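PDB 3RZA: tripeptidase from Staphylococcus aureus subsp. aureus, which probably removes an amino-terminal residue from short peptides, as a metal-dependent tripeptidase of the M20 peptidase family. Local coordinates for residues V34-E43 with M99-P110; Y117-A128 with E363-I374. One frame throughout, in Å; residues are numbered along the deposited sequence. Where two conformers were deposited one is given.

Overall arrangement
Interaction 1 joins two loops, interaction 2 a strand pair and the loops beside it; both lie on one side of the chain's centre, their own centres 12 Å apart, beside the metal site that the M20 family probably uses for catalysis. Interaction 1 (V34-E43 with M99-P110) lies just beyond zinc ligand H98, with the side chain of D100 about 7 Å from the zinc ion and that of V102 about 5 Å from a calcium ion. Interaction 2 (Y117-A128 with E363-I374) supplies H366 to the same calcium, whose other protein ligands are D129 and E163. The two meet directly: P104 O lies 3.0 Å from I125 N, a probable hydrogen bond, and V34 CB packs 3.3 Å from L126 O.

Interaction 1 of 2, residues V34-E43 with M99-P110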
loop_
_atom_site.group_PDB
_atom_site.type_symbol
_atom_site.label_atom_id
_atom_site.label_comp_id
_atom_site.label_asym_id
_atom_site.label_seq_id
_atom_site.Cartn_x
_atom_site.Cartn_y
_atom_site.Cartn_z
ATOM N N VAL A 34 -17.324 11.812 29.683
ATOM C CA VAL A 34 -16.158 11.162 29.018
ATOM C C VAL A 34 -16.097 9.639 29.300
ATOM O O VAL A 34 -15.768 8.852 28.410
ATOM C CB VAL A 34 -14.790 11.830 29.354
ATOM C CG1 VAL A 34 -14.774 13.318 28.909
ATOM C CG2 VAL A 34 -14.436 11.676 30.828
ATOM N N GLN A 35 -16.550 9.235 30.487
ATOM C CA GLN A 35 -16.598 7.835 30.881
ATOM C C GLN A 35 -17.760 7.010 30.283
ATOM O O GLN A 35 -17.883 5.838 30.598
ATOM C CB GLN A 35 -16.597 7.742 32.417
ATOM C CG GLN A 35 -15.297 8.271 33.048
ATOM C CD GLN A 35 -15.341 8.263 34.554
ATOM O OE1 GLN A 35 -15.068 7.252 35.179
ATOM N NE2 GLN A 35 -15.721 9.389 35.144
ATOM N N ILE A 36 -18.628 7.622 29.465
ATOM C CA ILE A 36 -19.636 6.887 28.697
ATOM C C ILE A 36 -19.100 6.782 27.277
ATOM O O ILE A 36 -19.004 7.797 26.586
ATOM C CB ILE A 36 -20.999 7.618 28.669
ATOM C CG1 ILE A 36 -21.596 7.756 30.075
ATOM C CG2 ILE A 36 -21.972 6.852 27.798
ATOM C CD1 ILE A 36 -22.519 8.954 30.223
ATOM N N ASP A 37 -18.758 5.560 26.852
ATOM C CA ASP A 37 -18.200 5.302 25.526
ATOM C C ASP A 37 -19.190 5.819 24.477
ATOM O O ASP A 37 -20.382 5.515 24.564
ATOM C CB ASP A 37 -18.003 3.792 25.273
ATOM C CG ASP A 37 -17.002 3.138 26.213
ATOM O OD1 ASP A 37 -16.342 3.826 27.002
ATOM O OD2 ASP A 37 -16.894 1.898 26.179
ATOM N N SER A 38 -18.709 6.655 23.558
ATOM C CA SER A 38 -19.493 7.097 22.398
ATOM C C SER A 38 -18.598 7.244 21.157
ATOM O O SER A 38 -18.594 8.291 20.491
ATOM C CB SER A 38 -20.213 8.413 22.712
ATOM O OG SER A 38 -19.285 9.435 23.019
ATOM N N GLU A 39 -17.871 6.175 20.816
ATOM C CA GLU A 39 -17.065 6.172 19.582
ATOM C C GLU A 39 -18.010 6.359 18.428
ATOM O O GLU A 39 -19.134 5.854 18.474
ATOM C CB GLU A 39 -16.294 4.859 19.415
ATOM C CG GLU A 39 -15.133 4.667 20.404
ATOM C CD GLU A 39 -14.283 3.418 20.111
ATOM O OE1 GLU A 39 -14.838 2.407 19.634
ATOM O OE2 GLU A 39 -13.065 3.443 20.398
ATOM N N THR A 40 -17.583 7.114 17.413
ATOM C CA THR A 40 -18.470 7.513 16.299
ATOM C C THR A 40 -19.099 6.290 15.638
ATOM O O THR A 40 -18.446 5.251 15.481
ATOM C CB THR A 40 -17.710 8.427 15.267
ATOM O OG1 THR A 40 -18.640 9.107 14.405
ATOM C CG2 THR A 40 -16.692 7.646 14.438
ATOM N N GLY A 41 -20.393 6.388 15.362
ATOM C CA GLY A 41 -21.201 5.251 14.952
ATOM C C GLY A 41 -21.820 4.384 16.040
ATOM O O GLY A 41 -22.744 3.629 15.741
ATOM N N ASN A 42 -21.337 4.495 17.289
ATOM C CA ASN A 42 -21.846 3.721 18.431
ATOM C C ASN A 42 -22.348 4.640 19.536
ATOM O O ASN A 42 -21.990 4.485 20.714
ATOM C CB ASN A 42 -20.764 2.772 18.960
ATOM C CG ASN A 42 -20.391 1.683 17.962
ATOM O OD1 ASN A 42 -21.170 1.335 17.073
ATOM N ND2 ASN A 42 -19.197 1.126 18.120
ATOM N N GLU A 43 -23.225 5.565 19.141
ATOM C CA GLU A 43 -23.780 6.594 20.027
ATOM C C GLU A 43 -24.998 6.092 20.833
ATOM O O GLU A 43 -25.509 6.837 21.651
ATOM C CB GLU A 43 -24.225 7.843 19.225
ATOM C CG GLU A 43 -23.128 8.566 18.445
ATOM C CD GLU A 43 -22.902 8.052 17.026
ATOM O OE1 GLU A 43 -23.456 7.012 16.660
ATOM O OE2 GLU A 43 -22.122 8.685 16.279
HETATM N N MSE A 99 -22.143 14.362 20.247
HETATM C CA MSE A 99 -22.036 13.382 21.336
HETATM C C MSE A 99 -21.017 12.265 21.067
HETATM O O MSE A 99 -20.668 11.515 21.999
HETATM C CB MSE A 99 -23.413 12.810 21.658
HETATM C CG MSE A 99 -23.931 11.780 20.703
HETATM SE SE MSE A 99 -25.718 11.318 21.122
HETATM C CE MSE A 99 -26.597 12.889 20.362
ATOM N N ASP A 100 -20.571 12.129 19.806
ATOM C CA ASP A 100 -19.573 11.114 19.433
ATOM C C ASP A 100 -18.115 11.609 19.580
ATOM O O ASP A 100 -17.844 12.805 19.552
ATOM C CB ASP A 100 -19.797 10.561 18.013
ATOM C CG ASP A 100 -19.620 11.625 16.904
ATOM O OD1 ASP A 100 -20.126 12.751 17.072
ATOM O OD2 ASP A 100 -19.002 11.324 15.862
ATOM N N THR A 101 -17.200 10.649 19.745
ATOM C CA THR A 101 -15.761 10.894 19.766
ATOM C C THR A 101 -15.085 10.033 18.695
ATOM O O THR A 101 -15.673 9.071 18.197
ATOM C CB THR A 101 -15.175 10.499 21.110
ATOM O OG1 THR A 101 -15.153 9.070 21.199
ATOM C CG2 THR A 101 -15.991 11.050 22.231
ATOM N N VAL A 102 -13.822 10.347 18.385
ATOM C CA VAL A 102 -12.997 9.449 17.543
ATOM C C VAL A 102 -12.609 8.192 18.331
ATOM O O VAL A 102 -12.929 8.064 19.534
ATOM C CB VAL A 102 -11.717 10.129 16.991
ATOM C CG1 VAL A 102 -12.073 11.418 16.214
ATOM C CG2 VAL A 102 -10.705 10.387 18.109
ATOM N N VAL A 103 -11.998 7.244 17.614
ATOM C CA VAL A 103 -11.357 6.051 18.183
ATOM C C VAL A 103 -9.899 6.419 18.571
ATOM O O VAL A 103 -9.315 7.277 17.933
ATOM C CB VAL A 103 -11.382 4.890 17.110
ATOM C CG1 VAL A 103 -10.586 3.675 17.548
ATOM C CG2 VAL A 103 -12.841 4.484 16.796
ATOM N N PRO A 104 -9.302 5.780 19.629
ATOM C CA PRO A 104 -9.848 4.839 20.616
ATOM C C PRO A 104 -10.413 5.573 21.801
ATOM O O PRO A 104 -9.707 6.376 22.399
ATOM C CB PRO A 104 -8.623 4.013 21.033
ATOM C CG PRO A 104 -7.457 4.926 20.836
ATOM C CD PRO A 104 -7.835 5.932 19.786
ATOM N N ALA A 105 -11.677 5.297 22.131
ATOM C CA ALA A 105 -12.351 5.920 23.281
ATOM C C ALA A 105 -13.331 4.954 23.955
ATOM O O ALA A 105 -14.482 5.327 24.267
ATOM C CB ALA A 105 -13.053 7.172 22.837
ATOM N N ILE A 106 -12.862 3.715 24.162
ATOM C CA ILE A 106 -13.541 2.731 24.977
ATOM C C ILE A 106 -12.827 2.713 26.317
ATOM O O ILE A 106 -11.585 2.611 26.361
ATOM C CB ILE A 106 -13.550 1.317 24.324
ATOM C CG1 ILE A 106 -14.503 1.302 23.102
ATOM C CG2 ILE A 106 -13.981 0.218 25.370
ATOM C CD1 ILE A 106 -14.114 0.284 21.972
ATOM N N ASN A 107 -13.604 2.869 27.402
ATOM C CA ASN A 107 -13.103 2.753 28.768
ATOM C C ASN A 107 -12.126 3.904 29.098
ATOM O O ASN A 107 -10.998 3.678 29.548
ATOM C CB ASN A 107 -12.488 1.347 28.969
ATOM C CG ASN A 107 -12.703 0.799 30.346
ATOM O OD1 ASN A 107 -12.659 1.529 31.356
ATOM N ND2 ASN A 107 -12.937 -0.519 30.414
ATOM N N VAL A 108 -12.572 5.137 28.818
ATOM C CA VAL A 108 -11.778 6.329 29.103
ATOM C C VAL A 108 -11.677 6.485 30.628
ATOM O O VAL A 108 -12.691 6.408 31.333
ATOM C CB VAL A 108 -12.407 7.617 28.491
ATOM C CG1 VAL A 108 -11.615 8.894 28.931
ATOM C CG2 VAL A 108 -12.486 7.517 26.976
ATOM N N LYS A 109 -10.456 6.700 31.116
ATOM C CA LYS A 109 -10.169 6.828 32.540
ATOM C C LYS A 109 -9.539 8.203 32.786
ATOM O O LYS A 109 -8.314 8.320 32.794
ATOM C CB LYS A 109 -9.223 5.710 32.978
ATOM C CG LYS A 109 -9.851 4.302 32.961
ATOM C CD LYS A 109 -8.886 3.277 33.599
ATOM C CE LYS A 109 -9.140 1.830 33.128
ATOM N NZ LYS A 109 -8.159 0.857 33.748
ATOM N N PRO A 110 -10.377 9.265 32.948
ATOM C CA PRO A 110 -9.818 10.618 33.038
ATOM C C PRO A 110 -9.087 10.877 34.366
ATOM O O PRO A 110 -9.484 10.338 35.391
ATOM C CB PRO A 110 -11.055 11.510 32.934
ATOM C CG PRO A 110 -12.108 10.719 33.575
ATOM C CD PRO A 110 -11.836 9.281 33.158
HETATM O O HOH W 1 -15.379 5.898 28.096
HETATM O O HOH W 2 -15.941 7.814 23.733
#
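S38 and T40 sit in the close-packed end of this contact, where two irregular loops exchange backbone and hydroxyl bonds around a single bridge between E39 and T101. S38 O accepts from T101 N at 2.8 Å, and T40 N returns a bond of the same length to T101 O. Small hydroxyl side chains suit this closeness. S38 OG, held between its own N and carbonyl carbon (chi1 61°), donates to M99 O (2.7 Å) in the carbonyl plane and bonds to K131 NZ. T40 OG1, alongside D100, donates a hydrogen bond to the anti side of D100 OD2 (2.7 Å); S164 OG bonds to T40 OG1, and E163 N donates to D100 OD2. A buried water accepts from S38 N and donates to T101 OG1 and A105 O. In the M20 fold, 99-110 directly follows zinc ligand H98, so these bonds tie the loop after helix 23-34 to the rim of the metal site. In the type II turn E39-N42, G41 has a positive phi, where a side chain would strike the preceding carbonyl; E43 OE2 accepts from G41 N and G161 N.

Toward solvent the loops part and carboxylates bridge them: the long arm of E39 and the short one of D37. E39 OE2 takes A105 N on its anti lone pair, 2.9 Å and almost straight (175°), the carboxylate crossing I106. D37 OD1 receives N107 N (2.9 Å) on the syn side but tilted 34° out of the carboxylate plane. Another water accepts from V108 N beside V34 O. At the exposed margin, Q35 CG rests 3.6 Å from P110 CD.

Interaction 2 of 2, residues Y117-A128 with E363-I374; sequences YIYSDGTTILGA and EKIHTTNERMPI. With CA (calcium ion), chain D.
R371 lays its guanidinium flat on the ring of Y117, the planes only 12° apart and CZ 3.7 Å from the ring centroid, a stacked cation-pi pair. The extended arginine chain carries the group there, and a side-on salt bridge fixes its rotation: the single oxygen E363 OE1 accepts from R371 NE (2.7 Å) and R371 NH2. A long, weak bond joins NH1 to the hydroxyl of Y119, whose stronger partner is D115. Tyrosine suits both positions, giving a flat face at one and a polar end at the other.

E370 serves the turn at the other end. With CG anti to the backbone N (chi1 -179°) and the chain fully extended, its OE1 receives G127 N (3.0 Å) and L126 N (3.2 Å), both from one face of the carboxylate plane, just before helix 128-147; OE2 accepts from D129 N. A buried carboxylate thus meets the backbone N-H groups at the helix start and holds the segment that leads to metal ligand D129. Four residues earlier in the same loop, H366 NE2 binds the calcium ion at 2.2 Å.

Beside the stack, I118 and M372 form an antiparallel hydrogen-bonded pair, I118 N to M372 O being 2.8 Å, their side chains on the face opposite Y117 and R371. Strand 117-119 is the middle of three, flanked by 111-112 and 371-373; I118 packs on helix 23-34, and M372 (selenomethionine) on A132 of helix 128-147.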
loop_
_atom_site.group_PDB
_atom_site.type_symbol
_atom_site.label_atom_id
_atom_site.label_comp_id
_atom_site.label_asym_id
_atom_site.label_seq_id
_atom_site.Cartn_x
_atom_site.Cartn_y
_atom_site.Cartn_z
ATOM N N TYR A 117 -4.928 20.615 34.312
ATOM C CA TYR A 117 -5.387 19.909 33.113
ATOM C C TYR A 117 -6.063 18.570 33.487
ATOM O O TYR A 117 -5.661 17.921 34.464
ATOM C CB TYR A 117 -4.200 19.649 32.205
ATOM C CG TYR A 117 -3.667 20.887 31.548
ATOM C CD1 TYR A 117 -4.201 21.343 30.343
ATOM C CD2 TYR A 117 -2.624 21.613 32.126
ATOM C CE1 TYR A 117 -3.704 22.490 29.726
ATOM C CE2 TYR A 117 -2.124 22.761 31.527
ATOM C CZ TYR A 117 -2.675 23.194 30.325
ATOM O OH TYR A 117 -2.187 24.316 29.728
ATOM N N ILE A 118 -7.084 18.189 32.701
ATOM C CA ILE A 118 -7.683 16.859 32.721
ATOM C C ILE A 118 -7.063 16.076 31.569
ATOM O O ILE A 118 -7.029 16.568 30.446
ATOM C CB ILE A 118 -9.236 16.893 32.556
ATOM C CG1 ILE A 118 -9.898 17.871 33.553
ATOM C CG2 ILE A 118 -9.847 15.461 32.741
ATOM C CD1 ILE A 118 -10.954 18.784 32.912
ATOM N N TYR A 119 -6.533 14.890 31.864
ATOM C CA TYR A 119 -5.958 13.980 30.865
ATOM C C TYR A 119 -6.734 12.676 30.848
ATOM O O TYR A 119 -7.453 12.354 31.796
ATOM C CB TYR A 119 -4.492 13.648 31.214
ATOM C CG TYR A 119 -3.571 14.846 31.328
ATOM C CD1 TYR A 119 -3.448 15.543 32.529
ATOM C CD2 TYR A 119 -2.814 15.269 30.240
ATOM C CE1 TYR A 119 -2.592 16.629 32.648
ATOM C CE2 TYR A 119 -1.965 16.371 30.335
ATOM C CZ TYR A 119 -1.861 17.049 31.538
ATOM O OH TYR A 119 -1.022 18.124 31.631
ATOM N N SER A 120 -6.505 11.884 29.800
ATOM C CA SER A 120 -6.790 10.434 29.824
ATOM C C SER A 120 -5.685 9.709 30.607
ATOM O O SER A 120 -4.731 10.335 31.078
ATOM C CB SER A 120 -6.878 9.891 28.385
ATOM O OG SER A 120 -5.588 9.786 27.789
ATOM N N ASP A 121 -5.781 8.388 30.713
ATOM C CA ASP A 121 -4.634 7.596 31.217
ATOM C C ASP A 121 -3.564 7.299 30.127
ATOM O O ASP A 121 -2.646 6.564 30.393
ATOM C CB ASP A 121 -5.093 6.317 31.983
ATOM C CG ASP A 121 -5.652 5.210 31.071
ATOM O OD1 ASP A 121 -5.737 5.361 29.837
ATOM O OD2 ASP A 121 -6.024 4.165 31.623
ATOM N N GLY A 122 -3.715 7.840 28.907
ATOM C CA GLY A 122 -2.771 7.590 27.825
ATOM C C GLY A 122 -3.057 6.398 26.919
ATOM O O GLY A 122 -2.385 6.252 25.911
ATOM N N THR A 123 -4.044 5.558 27.267
ATOM C CA THR A 123 -4.483 4.415 26.427
ATOM C C THR A 123 -5.660 4.766 25.483
ATOM O O THR A 123 -5.914 4.047 24.517
ATOM C CB THR A 123 -4.914 3.231 27.305
ATOM O OG1 THR A 123 -6.120 3.556 28.005
ATOM C CG2 THR A 123 -3.824 2.887 28.314
ATOM N N THR A 124 -6.389 5.844 25.804
ATOM C CA THR A 124 -7.498 6.339 24.998
ATOM C C THR A 124 -7.327 7.839 24.810
ATOM O O THR A 124 -6.475 8.470 25.434
ATOM C CB THR A 124 -8.858 6.091 25.704
ATOM O OG1 THR A 124 -9.005 7.006 26.801
ATOM C CG2 THR A 124 -8.967 4.635 26.230
ATOM N N ILE A 125 -8.190 8.398 23.986
ATOM C CA ILE A 125 -8.433 9.826 23.940
ATOM C C ILE A 125 -9.167 10.241 25.251
ATOM O O ILE A 125 -9.546 9.380 26.055
ATOM C CB ILE A 125 -9.233 10.232 22.623
ATOM C CG1 ILE A 125 -10.683 9.697 22.597
ATOM C CG2 ILE A 125 -8.488 9.753 21.367
ATOM C CD1 ILE A 125 -11.601 10.540 21.855
ATOM N N LEU A 126 -9.356 11.540 25.461
ATOM C CA LEU A 126 -10.179 12.044 26.582
ATOM C C LEU A 126 -11.634 12.170 26.144
ATOM O O LEU A 126 -12.548 11.848 26.901
ATOM C CB LEU A 126 -9.655 13.407 27.089
ATOM C CG LEU A 126 -10.312 14.092 28.294
ATOM C CD1 LEU A 126 -10.443 13.144 29.492
ATOM C CD2 LEU A 126 -9.514 15.346 28.716
ATOM N N GLY A 127 -11.854 12.648 24.932
ATOM C CA GLY A 127 -13.178 13.058 24.514
ATOM C C GLY A 127 -13.620 14.414 25.052
ATOM O O GLY A 127 -14.829 14.696 25.093
ATOM N N ALA A 128 -12.660 15.288 25.388
ATOM C CA ALA A 128 -12.961 16.735 25.543
ATOM C C ALA A 128 -13.599 17.287 24.283
ATOM O O ALA A 128 -14.509 18.108 24.344
ATOM C CB ALA A 128 -11.709 17.513 25.891
ATOM N N GLU A 363 -7.192 20.400 23.712
ATOM C CA GLU A 363 -5.827 20.321 23.165
ATOM C C GLU A 363 -5.438 18.892 22.825
ATOM O O GLU A 363 -5.871 17.961 23.501
ATOM C CB GLU A 363 -4.858 20.893 24.169
ATOM C CG GLU A 363 -4.885 22.442 24.259
ATOM C CD GLU A 363 -3.858 22.984 25.240
ATOM O OE1 GLU A 363 -3.339 22.179 26.051
ATOM O OE2 GLU A 363 -3.567 24.210 25.203
ATOM N N LYS A 364 -4.606 18.756 21.777
ATOM C CA LYS A 364 -4.114 17.463 21.289
ATOM C C LYS A 364 -5.268 16.487 21.026
ATOM O O LYS A 364 -5.188 15.283 21.362
ATOM C CB LYS A 364 -3.089 16.870 22.261
ATOM C CG LYS A 364 -1.893 17.784 22.538
ATOM C CD LYS A 364 -0.601 16.958 22.664
ATOM C CE LYS A 364 0.609 17.836 22.907
ATOM N NZ LYS A 364 0.573 18.345 24.285
ATOM N N ILE A 365 -6.335 17.010 20.409
ATOM C CA ILE A 365 -7.550 16.223 20.164
ATOM C C ILE A 365 -7.253 15.129 19.135
ATOM O O ILE A 365 -6.307 15.236 18.378
ATOM C CB ILE A 365 -8.789 17.106 19.749
ATOM C CG1 ILE A 365 -8.580 17.816 18.382
ATOM C CG2 ILE A 365 -9.096 18.131 20.856
ATOM C CD1 ILE A 365 -9.839 18.559 17.863
ATOM N N HIS A 366 -8.019 14.054 19.202
ATOM C CA HIS A 366 -7.848 12.846 18.357
ATOM C C HIS A 366 -6.575 12.067 18.635
ATOM O O HIS A 366 -6.142 11.305 17.781
ATOM C CB HIS A 366 -7.895 13.155 16.853
ATOM C CG HIS A 366 -9.121 13.865 16.400
ATOM N ND1 HIS A 366 -9.390 14.058 15.062
ATOM C CD2 HIS A 366 -10.168 14.383 17.072
ATOM C CE1 HIS A 366 -10.538 14.681 14.928
ATOM N NE2 HIS A 366 -11.040 14.886 16.133
ATOM N N THR A 367 -5.957 12.277 19.797
ATOM C CA THR A 367 -4.781 11.540 20.196
ATOM C C THR A 367 -4.956 11.124 21.630
ATOM O O THR A 367 -5.745 11.729 22.378
ATOM C CB THR A 367 -3.455 12.373 20.064
ATOM O OG1 THR A 367 -3.340 13.304 21.158
ATOM C CG2 THR A 367 -3.375 13.105 18.716
ATOM N N THR A 368 -4.178 10.133 22.035
ATOM C CA THR A 368 -4.192 9.661 23.411
ATOM C C THR A 368 -3.534 10.633 24.428
ATOM O O THR A 368 -3.562 10.366 25.614
ATOM C CB THR A 368 -3.557 8.229 23.551
ATOM O OG1 THR A 368 -2.175 8.271 23.217
ATOM C CG2 THR A 368 -4.255 7.194 22.653
ATOM N N ASN A 369 -2.921 11.725 23.956
ATOM C CA ASN A 369 -2.471 12.851 24.816
ATOM C C ASN A 369 -3.480 13.997 24.913
ATOM O O ASN A 369 -3.132 15.064 25.407
ATOM C CB ASN A 369 -1.136 13.412 24.297
ATOM C CG ASN A 369 -0.053 12.379 24.262
ATOM O OD1 ASN A 369 0.207 11.712 25.254
ATOM N ND2 ASN A 369 0.574 12.223 23.114
ATOM N N GLU A 370 -4.723 13.789 24.458
ATOM C CA GLU A 370 -5.744 14.846 24.524
ATOM C C GLU A 370 -5.905 15.314 25.933
ATOM O O GLU A 370 -5.904 14.502 26.849
ATOM C CB GLU A 370 -7.097 14.367 24.006
ATOM C CG GLU A 370 -8.220 15.453 24.031
ATOM C CD GLU A 370 -9.545 14.943 23.509
ATOM O OE1 GLU A 370 -9.642 13.737 23.196
ATOM O OE2 GLU A 370 -10.498 15.745 23.438
ATOM N N ARG A 371 -6.042 16.627 26.103
ATOM C CA ARG A 371 -6.268 17.187 27.430
ATOM C C ARG A 371 -7.179 18.379 27.398
ATOM O O ARG A 371 -7.327 19.025 26.350
ATOM C CB ARG A 371 -4.935 17.557 28.093
ATOM C CG ARG A 371 -4.175 18.694 27.399
ATOM C CD ARG A 371 -2.824 18.962 28.047
ATOM N NE ARG A 371 -2.284 20.242 27.558
ATOM C CZ ARG A 371 -1.202 20.877 28.027
ATOM N NH1 ARG A 371 -0.453 20.364 29.013
ATOM N NH2 ARG A 371 -0.865 22.049 27.493
HETATM N N MSE A 372 -7.765 18.686 28.559
HETATM C CA MSE A 372 -8.692 19.823 28.702
HETATM C C MSE A 372 -8.206 20.690 29.856
HETATM O O MSE A 372 -8.125 20.190 30.986
HETATM C CB MSE A 372 -10.109 19.323 28.977
HETATM C CG MSE A 372 -11.178 20.399 28.966
HETATM SE SE MSE A 372 -11.369 21.312 27.293
HETATM C CE MSE A 372 -12.338 22.864 27.872
ATOM N N PRO A 373 -7.897 21.985 29.593
ATOM C CA PRO A 373 -7.632 22.859 30.736
ATOM C C PRO A 373 -8.903 23.142 31.530
ATOM O O PRO A 373 -9.933 23.463 30.933
ATOM C CB PRO A 373 -7.085 24.145 30.089
ATOM C CG PRO A 373 -7.038 23.870 28.592
ATOM C CD PRO A 373 -7.894 22.740 28.321
ATOM N N ILE A 374 -8.829 23.003 32.856
ATOM C CA ILE A 374 -9.976 23.272 33.742
ATOM C C ILE A 374 -10.392 24.751 33.622
ATOM O O ILE A 374 -11.572 25.046 33.555
ATOM C CB ILE A 374 -9.671 22.899 35.251
ATOM C CG1 ILE A 374 -9.476 21.388 35.438
ATOM C CG2 ILE A 374 -10.791 23.368 36.194
ATOM C CD1 ILE A 374 -8.634 21.021 36.739
HETATM CA CA CA D . -12.966 15.844 16.599
HETATM O O HOH W 3 -4.439 12.492 27.616
HETATM O O HOH W 4 -0.653 8.804 25.151
HETATM O O HOH W 5 -14.344 17.914 15.981
#